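Local coordinates for aminotransferase class-III (Sphaerobacter thermophilus DSM 20745, PDB 6K8H), which is a class-III aminotransferase, also called an omega-transaminase, a fold type I member of the pyridoxal-phosphate-dependent enzyme clan, at residues D66-T72 and F418-S422; E256-R261 and M280-I284; D174-V178 and R207-Q211. One frame throughout, in Å; residues are numbered along the deposited sequence.

Contact 1: residues D66-T72 and F418-S422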
loop_
_atom_site.group_PDB
_atom_site.type_symbol
_atom_site.label_atom_id
_atom_site.label_comp_id
_atom_site.label_asym_id
_atom_site.label_seq_id
_atom_site.Cartn_x
_atom_site.Cartn_y
_atom_site.Cartn_z
ATOM N N ASP B 66 -2.312 15.428 21.240
ATOM C CA ASP B 66 -1.757 14.886 19.997
ATOM C C ASP B 66 -1.942 15.907 18.878
ATOM O O ASP B 66 -3.065 16.119 18.405
ATOM C CB ASP B 66 -2.424 13.559 19.636
ATOM C CG ASP B 66 -1.698 12.812 18.521
ATOM O OD1 ASP B 66 -0.942 13.444 17.756
ATOM O OD2 ASP B 66 -1.880 11.575 18.401
ATOM N N PHE B 67 -0.846 16.561 18.482
ATOM C CA PHE B 67 -0.823 17.443 17.322
ATOM C C PHE B 67 -0.115 16.810 16.126
ATOM O O PHE B 67 0.304 17.523 15.208
ATOM C CB PHE B 67 -0.169 18.775 17.670
ATOM C CG PHE B 67 -0.996 19.625 18.580
ATOM C CD1 PHE B 67 -1.010 19.388 19.944
ATOM C CD2 PHE B 67 -1.761 20.660 18.074
ATOM C CE1 PHE B 67 -1.774 20.189 20.802
ATOM C CE2 PHE B 67 -2.529 21.457 18.910
ATOM C CZ PHE B 67 -2.539 21.218 20.273
ATOM N N VAL B 68 0.042 15.490 16.123
ATOM C CA VAL B 68 0.588 14.763 14.980
ATOM C C VAL B 68 -0.498 13.967 14.275
ATOM O O VAL B 68 -0.615 14.021 13.052
ATOM C CB VAL B 68 1.755 13.845 15.402
ATOM C CG1 VAL B 68 2.389 13.181 14.174
ATOM C CG2 VAL B 68 2.785 14.619 16.209
ATOM N N ASN B 69 -1.296 13.214 15.040
ATOM C CA ASN B 69 -2.459 12.493 14.522
ATOM C C ASN B 69 -2.090 11.617 13.329
ATOM O O ASN B 69 -2.690 11.695 12.251
ATOM C CB ASN B 69 -3.574 13.470 14.172
ATOM C CG ASN B 69 -3.967 14.319 15.353
ATOM O OD1 ASN B 69 -3.664 15.520 15.407
ATOM N ND2 ASN B 69 -4.629 13.699 16.323
ATOM N N ASN B 70 -1.080 10.777 13.544
ATOM C CA ASN B 70 -0.544 9.889 12.513
ATOM C C ASN B 70 -0.240 10.670 11.235
ATOM O O ASN B 70 -0.658 10.312 10.130
ATOM C CB ASN B 70 -1.484 8.719 12.237
ATOM C CG ASN B 70 -0.735 7.508 11.730
ATOM O OD1 ASN B 70 0.430 7.333 12.068
ATOM N ND2 ASN B 70 -1.383 6.684 10.912
ATOM N N TYR B 71 0.490 11.772 11.413
ATOM C CA TYR B 71 0.913 12.644 10.323
ATOM C C TYR B 71 -0.281 13.129 9.499
ATOM O O TYR B 71 -0.295 13.054 8.272
ATOM C CB TYR B 71 1.987 11.959 9.472
ATOM C CG TYR B 71 3.312 12.037 10.219
ATOM C CD1 TYR B 71 3.652 11.088 11.178
ATOM C CD2 TYR B 71 4.163 13.116 10.041
ATOM C CE1 TYR B 71 4.841 11.191 11.904
ATOM C CE2 TYR B 71 5.352 13.225 10.745
ATOM C CZ TYR B 71 5.685 12.267 11.681
ATOM O OH TYR B 71 6.867 12.388 12.384
ATOM N N THR B 72 -1.278 13.663 10.212
ATOM C CA THR B 72 -2.495 14.352 9.744
ATOM C C THR B 72 -3.589 13.399 9.270
ATOM O O THR B 72 -4.630 13.890 8.795
ATOM C CB THR B 72 -2.251 15.394 8.627
ATOM O OG1 THR B 72 -2.027 14.749 7.364
ATOM C CG2 THR B 72 -1.073 16.307 8.955
ATOM N N PHE B 418 6.041 20.688 12.914
ATOM C CA PHE B 418 4.913 20.656 11.961
ATOM C C PHE B 418 3.782 19.989 12.749
ATOM O O PHE B 418 4.022 18.953 13.361
ATOM C CB PHE B 418 5.239 19.815 10.730
ATOM C CG PHE B 418 4.018 19.437 9.934
ATOM C CD1 PHE B 418 3.301 20.397 9.244
ATOM C CD2 PHE B 418 3.572 18.125 9.895
ATOM C CE1 PHE B 418 2.180 20.051 8.509
ATOM C CE2 PHE B 418 2.446 17.783 9.164
ATOM C CZ PHE B 418 1.752 18.747 8.475
ATOM N N GLY B 419 2.595 20.581 12.740
ATOM C CA GLY B 419 1.503 20.025 13.509
ATOM C C GLY B 419 0.160 20.225 12.838
ATOM O O GLY B 419 0.019 20.966 11.857
ATOM N N CYS B 420 -0.831 19.517 13.370
ATOM C CA CYS B 420 -2.183 19.544 12.826
ATOM C C CYS B 420 -3.192 19.491 13.968
ATOM O O CYS B 420 -2.961 18.877 15.014
ATOM C CB CYS B 420 -2.427 18.416 11.813
ATOM S SG CYS B 420 -2.253 16.750 12.497
ATOM N N LEU B 421 -4.323 20.144 13.754
ATOM C CA LEU B 421 -5.427 20.033 14.698
ATOM C C LEU B 421 -6.327 18.833 14.390
ATOM O O LEU B 421 -6.346 18.293 13.284
ATOM C CB LEU B 421 -6.265 21.311 14.689
ATOM C CG LEU B 421 -5.543 22.649 14.703
ATOM C CD1 LEU B 421 -6.554 23.786 14.552
ATOM C CD2 LEU B 421 -4.773 22.797 16.003
ATOM N N SER B 422 -7.080 18.419 15.405
ATOM C CA SER B 422 -8.127 17.421 15.263
ATOM C C SER B 422 -9.459 17.997 15.750
ATOM O O SER B 422 -9.498 18.932 16.561
ATOM C CB SER B 422 -7.763 16.147 16.031
ATOM O OG SER B 422 -7.682 16.401 17.428
HETATM O O HOH W 1 -5.769 14.994 18.457
#
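An Asx turn running into a left-handed helical turn meets strand 418-420 through Phe67 and Cys420. The backbone bond Cys420 N to Phe67 O (2.9 Å, N-H...O 155°) joins the two, and the same oxygen also receives a CA-H...O contact from Gly419 CA at 3.3 Å. The turn is set by Asp66 OD1, which accepts from Val68 N (2.8 Å) nearly along its C-O axis and from Asn69 N above the carboxylate plane. Asn69, Asn70 and Tyr71 all have positive phi and psi, which gives the left-handed coil closed by Thr72 N to Val68 O. Cys420 SG, set between its own backbone N and carbonyl carbon (chi1 61°), packs against this turn, 3.2 Å from Val68 O. Thr72 CG2 packs on that sulfur and touches Phe418 CZ at 3.8 Å; the Thr72 and Phe418 side chains cross at about a right angle. At the other end, Leu421 CD2 sits at the edge of the Phe67 ring, and a water donates to Asp66 O and lies 2.6 Å from Ser422 OG. Asn70 bonds to Thr317 of the second subunit, so this turn joins the strand 418-420 sheet to the dimer interface, in keeping with the dimeric class-III aminotransferase fold.

Contact 2: residues E256-R261 and M280-I284. With PLR ((5-hydroxy-4,6-dimethylpyridin-3-yl)methyl dihydrogen phosphate), chain D.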
loop_
_atom_site.group_PDB
_atom_site.type_symbol
_atom_site.label_atom_id
_atom_site.label_comp_id
_atom_site.label_asym_id
_atom_site.label_seq_id
_atom_site.Cartn_x
_atom_site.Cartn_y
_atom_site.Cartn_z
ATOM N N GLU B 256 -2.141 15.530 -2.913
ATOM C CA GLU B 256 -2.893 16.060 -1.784
ATOM C C GLU B 256 -3.072 15.024 -0.679
ATOM O O GLU B 256 -4.058 15.071 0.059
ATOM C CB GLU B 256 -4.253 16.599 -2.236
ATOM C CG GLU B 256 -4.154 17.747 -3.249
ATOM C CD GLU B 256 -5.105 18.914 -2.936
ATOM O OE1 GLU B 256 -5.242 19.297 -1.746
ATOM O OE2 GLU B 256 -5.705 19.449 -3.889
ATOM N N VAL B 257 -2.136 14.077 -0.556
ATOM C CA VAL B 257 -2.271 13.058 0.483
ATOM C C VAL B 257 -2.379 13.715 1.857
ATOM O O VAL B 257 -3.157 13.268 2.710
ATOM C CB VAL B 257 -1.106 12.050 0.404
ATOM C CG1 VAL B 257 -1.113 11.116 1.611
ATOM C CG2 VAL B 257 -1.213 11.228 -0.882
ATOM N N ILE B 258 -1.656 14.813 2.071
ATOM C CA ILE B 258 -1.849 15.648 3.252
ATOM C C ILE B 258 -2.757 16.847 2.968
ATOM O O ILE B 258 -3.626 17.164 3.780
ATOM C CB ILE B 258 -0.494 16.121 3.828
ATOM C CG1 ILE B 258 0.177 14.990 4.625
ATOM C CG2 ILE B 258 -0.693 17.350 4.736
ATOM C CD1 ILE B 258 1.439 15.431 5.378
ATOM N N SER B 259 -2.550 17.555 1.851
ATOM C CA SER B 259 -3.163 18.879 1.685
ATOM C C SER B 259 -4.670 18.834 1.440
ATOM O O SER B 259 -5.312 19.895 1.481
ATOM C CB SER B 259 -2.452 19.688 0.594
ATOM O OG SER B 259 -2.786 19.219 -0.697
ATOM N N LEU B 260 -5.246 17.666 1.130
ATOM C CA LEU B 260 -6.674 17.616 0.818
ATOM C C LEU B 260 -7.519 18.131 1.976
ATOM O O LEU B 260 -8.638 18.608 1.762
ATOM C CB LEU B 260 -7.103 16.188 0.465
ATOM C CG LEU B 260 -8.435 16.013 -0.277
ATOM C CD1 LEU B 260 -8.298 16.310 -1.765
ATOM C CD2 LEU B 260 -8.998 14.598 -0.066
ATOM N N ARG B 261 -6.962 18.097 3.182
ATOM C CA ARG B 261 -7.714 18.522 4.390
ATOM C C ARG B 261 -7.757 20.052 4.497
ATOM O O ARG B 261 -8.338 20.522 5.463
ATOM C CB ARG B 261 -7.086 17.931 5.654
ATOM C CG ARG B 261 -5.786 18.601 6.064
ATOM C CD ARG B 261 -5.668 18.754 7.567
ATOM N NE ARG B 261 -5.555 17.489 8.271
ATOM C CZ ARG B 261 -5.674 17.351 9.583
ATOM N NH1 ARG B 261 -5.555 16.156 10.129
ATOM N NH2 ARG B 261 -5.923 18.401 10.339
ATOM N N MET B 280 -4.406 11.050 -3.185
ATOM C CA MET B 280 -4.997 11.314 -1.880
ATOM C C MET B 280 -4.761 10.107 -0.990
ATOM O O MET B 280 -4.431 9.014 -1.461
ATOM C CB MET B 280 -6.509 11.584 -1.991
ATOM C CG MET B 280 -6.878 12.704 -2.948
ATOM S SD MET B 280 -8.593 12.608 -3.516
ATOM C CE MET B 280 -8.409 11.554 -4.967
ATOM N N GLY B 281 -4.980 10.304 0.301
ATOM C CA GLY B 281 -4.854 9.250 1.290
ATOM C C GLY B 281 -5.146 9.822 2.659
ATOM O O GLY B 281 -5.892 10.799 2.762
ATOM N N LYS B 282 -4.570 9.223 3.707
ATOM C CA LYS B 282 -4.672 9.719 5.080
ATOM C C LYS B 282 -6.124 9.955 5.525
ATOM O O LYS B 282 -6.831 8.983 5.852
ATOM C CB LYS B 282 -3.796 10.973 5.220
ATOM C CG LYS B 282 -2.290 10.653 5.052
ATOM C CD LYS B 282 -1.362 11.793 5.474
ATOM C CE LYS B 282 0.075 11.301 5.799
ATOM N NZ LYS B 282 0.961 11.136 4.595
ATOM N N ILE B 283 -6.589 11.200 5.554
ATOM C CA ILE B 283 -7.920 11.450 6.187
ATOM C C ILE B 283 -9.036 10.647 5.511
ATOM O O ILE B 283 -9.961 10.244 6.209
ATOM C CB ILE B 283 -8.268 12.952 6.209
ATOM C CG1 ILE B 283 -8.615 13.476 4.815
ATOM C CG2 ILE B 283 -7.167 13.762 6.875
ATOM C CD1 ILE B 283 -9.326 14.798 4.823
ATOM N N ILE B 284 -8.897 10.355 4.222
ATOM C CA ILE B 284 -10.039 9.841 3.480
ATOM C C ILE B 284 -10.324 8.400 3.872
ATOM O O ILE B 284 -11.283 7.805 3.371
ATOM C CB ILE B 284 -9.833 9.960 1.952
ATOM C CG1 ILE B 284 -8.614 9.156 1.492
ATOM C CG2 ILE B 284 -9.682 11.393 1.532
ATOM C CD1 ILE B 284 -8.650 8.810 0.003
HETATM N N1 PLR D . 2.362 12.131 -0.259
HETATM C C2 PLR D . 2.422 12.969 0.770
HETATM C C2A PLR D . 2.398 14.440 0.512
HETATM C C3 PLR D . 2.485 12.475 2.080
HETATM O O3 PLR D . 2.534 13.355 3.100
HETATM C C4 PLR D . 2.495 11.083 2.299
HETATM C C4A PLR D . 2.553 10.556 3.663
HETATM C C5 PLR D . 2.422 10.229 1.194
HETATM C C6 PLR D . 2.377 10.799 -0.049
HETATM C C5A PLR D . 2.454 8.732 1.349
HETATM O O4P PLR D . 1.259 8.146 1.950
HETATM P P PLR D . 1.380 6.752 2.743
HETATM O O1P PLR D . 2.029 5.809 1.783
HETATM O O2P PLR D . 2.234 7.022 3.927
HETATM O O3P PLR D . -0.010 6.350 3.116
HETATM O O HOH W 2 -5.755 13.039 0.931
HETATM O O HOH W 3 -5.625 13.781 4.256
#
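Val257 and Lys282 cross at about a right angle, and here the two segments are most closely packed against the bound (5-hydroxy-4,6-dimethylpyridin-3-yl)methyl dihydrogen phosphate. Val257 lies over one face of the pyridine ring, its CB 3.5 Å from ligand N1. Its CG1, anti to the backbone N (chi1 171°), turns instead to Lys282 and comes within 3.6 Å of NZ. The lysine chain runs extended past Val257 O and bends only at its last torsion (chi4 83°), which carries NZ to ligand C4A, where the two are covalently linked. Ile258 CG1 touches both, Lys282 CD at 3.6 Å and ligand O3 at 3.2 Å. This is the lysine site of fold type I enzymes: segment 256-261 follows strand 251-255 of the large seven-stranded sheet, 280-284 takes in the end of its parallel neighbour 277-281, and Thr317 of the second subunit packs on Lys282. A second apolar patch lies farther along, where Leu260 CD2 meets Ile284 CG2 at 3.6 Å and Met280 SD more distantly. Between the two patches the backbones are spaced by water, and no direct hydrogen bond crosses between the segments. One water donates to Glu256 O and accepts from Gly281 N, 2.9 Å from that nitrogen; another donates to Val257 O and lies 3.0 Å from Ile283 N, from which it accepts. The far end is looser still: Arg261 CB meets Ile283 CD1, and Ile283 CG2 lies obliquely beside the guanidinium, whose NH2 is bonded to Ser372 OG.

Contact 3: residues D174-V178 and R207-Q211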
loop_
_atom_site.group_PDB
_atom_site.type_symbol
_atom_site.label_atom_id
_atom_site.label_comp_id
_atom_site.label_asym_id
_atom_site.label_seq_id
_atom_site.Cartn_x
_atom_site.Cartn_y
_atom_site.Cartn_z
ATOM N N ASP B 174 24.526 23.326 -14.339
ATOM C CA ASP B 174 23.531 24.064 -15.107
ATOM C C ASP B 174 22.677 24.985 -14.243
ATOM O O ASP B 174 21.844 25.717 -14.792
ATOM C CB ASP B 174 22.637 23.089 -15.891
ATOM C CG ASP B 174 21.984 22.029 -15.008
ATOM O OD1 ASP B 174 22.037 22.144 -13.764
ATOM O OD2 ASP B 174 21.411 21.064 -15.563
ATOM N N GLY B 175 22.866 24.982 -12.924
ATOM C CA GLY B 175 22.075 25.814 -12.041
ATOM C C GLY B 175 20.739 25.236 -11.621
ATOM O O GLY B 175 19.995 25.909 -10.893
ATOM N N PHE B 176 20.416 24.010 -12.032
ATOM C CA PHE B 176 19.162 23.351 -11.706
ATOM C C PHE B 176 19.367 22.369 -10.561
ATOM O O PHE B 176 20.502 21.985 -10.256
ATOM C CB PHE B 176 18.620 22.608 -12.933
ATOM C CG PHE B 176 18.287 23.506 -14.088
ATOM C CD1 PHE B 176 17.445 24.594 -13.914
ATOM C CD2 PHE B 176 18.823 23.263 -15.348
ATOM C CE1 PHE B 176 17.138 25.422 -14.976
ATOM C CE2 PHE B 176 18.522 24.084 -16.421
ATOM C CZ PHE B 176 17.676 25.170 -16.235
ATOM N N PRO B 177 18.290 21.934 -9.898
ATOM C CA PRO B 177 18.445 20.951 -8.821
ATOM C C PRO B 177 19.012 19.640 -9.351
ATOM O O PRO B 177 18.931 19.336 -10.543
ATOM C CB PRO B 177 17.015 20.777 -8.286
ATOM C CG PRO B 177 16.305 22.032 -8.685
ATOM C CD PRO B 177 16.892 22.380 -10.026
ATOM N N VAL B 178 19.610 18.862 -8.436
ATOM C CA VAL B 178 20.259 17.585 -8.734
ATOM C C VAL B 178 19.304 16.440 -8.417
ATOM O O VAL B 178 18.627 16.456 -7.380
ATOM C CB VAL B 178 21.567 17.428 -7.924
ATOM C CG1 VAL B 178 22.135 16.010 -8.060
ATOM C CG2 VAL B 178 22.602 18.458 -8.345
ATOM N N ARG B 207 11.893 26.465 -17.701
ATOM C CA ARG B 207 13.014 26.117 -18.570
ATOM C C ARG B 207 13.250 24.606 -18.583
ATOM O O ARG B 207 13.510 24.017 -19.643
ATOM C CB ARG B 207 14.277 26.859 -18.129
ATOM C CG ARG B 207 14.288 28.370 -18.413
ATOM C CD ARG B 207 15.626 28.994 -17.980
ATOM N NE ARG B 207 15.648 29.302 -16.548
ATOM C CZ ARG B 207 16.711 29.160 -15.749
ATOM N NH1 ARG B 207 17.859 28.699 -16.239
ATOM N NH2 ARG B 207 16.620 29.477 -14.453
ATOM N N LEU B 208 13.137 23.958 -17.418
ATOM C CA LEU B 208 13.332 22.511 -17.360
ATOM C C LEU B 208 12.210 21.752 -18.064
ATOM O O LEU B 208 12.472 20.771 -18.773
ATOM C CB LEU B 208 13.464 22.063 -15.907
ATOM C CG LEU B 208 14.863 22.276 -15.333
ATOM C CD1 LEU B 208 14.825 22.202 -13.809
ATOM C CD2 LEU B 208 15.831 21.245 -15.893
ATOM N N ILE B 209 10.962 22.167 -17.874
ATOM C CA ILE B 209 9.849 21.463 -18.573
ATOM C C ILE B 209 10.001 21.640 -20.091
ATOM O O ILE B 209 9.859 20.655 -20.820
ATOM C CB ILE B 209 8.486 21.938 -18.045
ATOM C CG1 ILE B 209 8.264 21.430 -16.617
ATOM C CG2 ILE B 209 7.376 21.508 -18.984
ATOM C CD1 ILE B 209 7.141 22.088 -15.882
ATOM N N GLU B 210 10.387 22.840 -20.513
ATOM C CA GLU B 210 10.530 23.159 -21.955
ATOM C C GLU B 210 11.590 22.239 -22.573
ATOM O O GLU B 210 11.338 21.667 -23.622
ATOM C CB GLU B 210 10.951 24.621 -22.065
ATOM C CG GLU B 210 10.170 25.383 -23.107
ATOM C CD GLU B 210 10.421 24.807 -24.476
ATOM O OE1 GLU B 210 11.423 24.113 -24.611
ATOM O OE2 GLU B 210 9.618 25.048 -25.390
ATOM N N GLN B 211 12.691 22.056 -21.854
ATOM C CA GLN B 211 13.861 21.242 -22.248
ATOM C C GLN B 211 13.467 19.768 -22.390
ATOM O O GLN B 211 14.013 19.116 -23.278
ATOM C CB GLN B 211 14.928 21.417 -21.170
ATOM C CG GLN B 211 16.156 20.549 -21.360
ATOM C CD GLN B 211 17.315 21.010 -20.511
ATOM O OE1 GLN B 211 18.311 20.307 -20.367
ATOM N NE2 GLN B 211 17.204 22.211 -19.968
HETATM O O HOH W 4 19.497 27.498 -14.262
HETATM O O HOH W 5 20.971 20.880 -18.493
#
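Phe176 lies against helix 202-211, meeting three of its residues, which are taken here in sequence order. Arg207 comes first. Its chain bends at chi3 and brings NH1 to 3.5 Å from Phe176 CZ, while Phe176 CE1 lies over one face of the guanidinium, toward its rim. The two planes are 44° apart, so the groups overlap obliquely instead of stacking flat. Arg207 NH1 also gives a hydrogen bond to a water (2.8 Å) that in turn donates to Asp174 O, and NH2 forms a salt bridge to Asp203, one turn earlier in the helix; together these fix the guanidinium beside the ring. Leu208 follows and fills the opposite face of Phe176 from that water. Its CG stands 3.7 Å from the centroid of the Phe176 ring, 11° off the normal, a CH-pi contact over the centre. Leu208 CD2 lies over the same face, while Leu208 CD1 sits past the rim near Phe176 CD1 (3.5 Å). Leu208 also packs on Leu197 of strand 194-197, which takes the contact inward, and Ile209 packs the helix on helix 235-248. Gln211, whose N bonds to Arg207 O (3.1 Å), returns to the same helix face as Arg207. Its NE2 is a distant 4.2 Å from Phe176 CE2, and its OE1 takes a weak bond from a water that also donates to Asp174 OD2. The loop is shaped from within by Phe176 N to Asp174 OD1 (3.0 Å, N-H...O 165°), which closes an Asx turn across Gly175 and fixes the backbone from which Phe176 projects toward the helix. The arrangement is that of an Asx turn presenting a phenylalanine to the i, i+1 and i+4 face of a surface helix.

In the fold
Contacts 1 and 2 have centres 13 Å apart and touch. Arg261 of contact 2 ties them together, through probable hydrogen bonds from NH1 to Thr72 O (2.8 Å) and from NH2 to Leu421 O (3.0 Å), one to each segment of contact 1. The left-handed turn also borders the ligand site, since the Thr72 side chain is about 6 Å from the bound ligand, which contact 2 holds covalently. Thr317 of the second subunit reaches both places, bonding to Asn70 and to the ligand. Contact 3 stands apart at the surface, its nearest atoms about 17 Å from those of contact 2 and about 22 Å from those of contact 1.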